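Local coordinates for protein kinectin 1 (Kinesin receptor) (Legionella pneumophila, PDB 4MU6) that is a Legionella effector of unknown function, probably membrane-associated, of which this is the N-terminal coiled-coil domain, at residues A[188-191]-A[192-195]. Sequence-based numbering, arbitrary orientation.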
# COMPACT_ATOMS: atom_id res chain seq x y z
N ASN A 188 -1.39 35.22 -14.81
CA ASN A 188 -2.08 34.03 -15.28
C ASN A 188 -1.39 32.73 -14.89
O ASN A 188 -2.06 31.77 -14.48
CB ASN A 188 -2.27 34.08 -16.79
CG ASN A 188 -3.29 35.10 -17.22
OD1 ASN A 188 -4.23 35.42 -16.49
ND2 ASN A 188 -3.13 35.61 -18.44
N GLU A 189 -0.06 32.68 -15.01
CA GLU A 189 0.70 31.49 -14.66
C GLU A 189 0.63 31.23 -13.15
O GLU A 189 0.73 30.09 -12.72
CB GLU A 189 2.15 31.58 -15.11
CG GLU A 189 2.34 31.43 -16.60
CD GLU A 189 3.68 31.96 -17.07
OE1 GLU A 189 4.34 32.68 -16.29
OE2 GLU A 189 4.07 31.66 -18.22
N ILE A 190 0.46 32.30 -12.37
CA ILE A 190 0.24 32.18 -10.93
C ILE A 190 -1.09 31.50 -10.66
O ILE A 190 -1.18 30.64 -9.79
CB ILE A 190 0.27 33.54 -10.21
CG1 ILE A 190 1.71 34.01 -10.02
CG2 ILE A 190 -0.41 33.45 -8.84
CD1 ILE A 190 1.82 35.42 -9.49
N GLU A 191 -2.12 31.89 -11.40
CA GLU A 191 -3.42 31.28 -11.21
C GLU A 191 -3.35 29.80 -11.53
O GLU A 191 -4.00 28.99 -10.87
CB GLU A 191 -4.50 31.97 -12.05
CG GLU A 191 -4.85 33.37 -11.56
CD GLU A 191 -5.96 34.05 -12.36
OE1 GLU A 191 -6.00 33.92 -13.60
OE2 GLU A 191 -6.80 34.74 -11.72
N LYS A 192 -2.55 29.45 -12.53
CA LYS A 192 -2.40 28.05 -12.92
C LYS A 192 -1.72 27.25 -11.81
O LYS A 192 -2.13 26.13 -11.51
CB LYS A 192 -1.59 27.92 -14.21
CG LYS A 192 -2.36 28.28 -15.46
CD LYS A 192 -1.44 28.31 -16.71
CE LYS A 192 -1.00 26.91 -17.11
NZ LYS A 192 -2.17 26.02 -17.39
N ARG A 193 -0.69 27.82 -11.20
CA ARG A 193 0.01 27.13 -10.13
C ARG A 193 -0.86 27.05 -8.88
O ARG A 193 -0.76 26.08 -8.13
CB ARG A 193 1.36 27.77 -9.83
CG ARG A 193 2.40 27.59 -10.94
CD ARG A 193 3.79 28.00 -10.48
NE ARG A 193 3.84 29.38 -10.00
CZ ARG A 193 4.15 30.42 -10.76
NH1 ARG A 193 4.42 30.25 -12.05
NH2 ARG A 193 4.19 31.64 -10.24
N ALA A 194 -1.71 28.05 -8.67
CA ALA A 194 -2.65 28.03 -7.55
C ALA A 194 -3.64 26.88 -7.70
O ALA A 194 -3.94 26.16 -6.75
CB ALA A 194 -3.39 29.36 -7.43
N SER A 195 -4.16 26.71 -8.91
CA SER A 195 -5.13 25.65 -9.18
C SER A 195 -4.55 24.28 -8.93
O SER A 195 -5.24 23.37 -8.45
CB SER A 195 -5.64 25.76 -10.61
OG SER A 195 -6.47 26.91 -10.73
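Two successive turns of the long helix 158-217 meet where Arg193 folds back over Glu189 and Ile190. Four backbone bonds of the alpha-helical i to i+4 pattern join the turns: Lys192 to Asn188, Arg193 to Glu189, Ala194 to Ile190 and Ser195 to Glu191. The last carbonyl is gripped twice. Glu191 O accepts from Ser195 N at 3.0 Å and from Ser195 OG at 3.2 Å, and the two donors come from opposite faces of the carbonyl plane. The serine hydroxyl can turn back this way because OG lies beside its own backbone N (chi1 -70°). It thus finds an acceptor within its own helix.

A bend at chi3 of Arg193 (-58°) lays one guanidinium face over Glu189 O and Ile190 CA, both near the rim of the group. Arg193 NH2 lies 3.4 Å from Ile190 CG1, and the two side chains cross at a slant. Arg193 NH1 stands 4.0 Å from Glu189 CB. The Glu189 carboxylate stays farther off, with Glu189 OE1 4.9 Å from Arg193 NH1, and its negative charge probably adds a weak attraction.

Arg193 NH2 forms a salt bridge with Asp94 on helix 43-105. Buried Ile190 packs on Leu97, Lys98 and Leu101 of that same helix. An apolar contact beside such an interhelical charge pair is consistent with the coiled-coil packing expected of this elongated N-terminal domain.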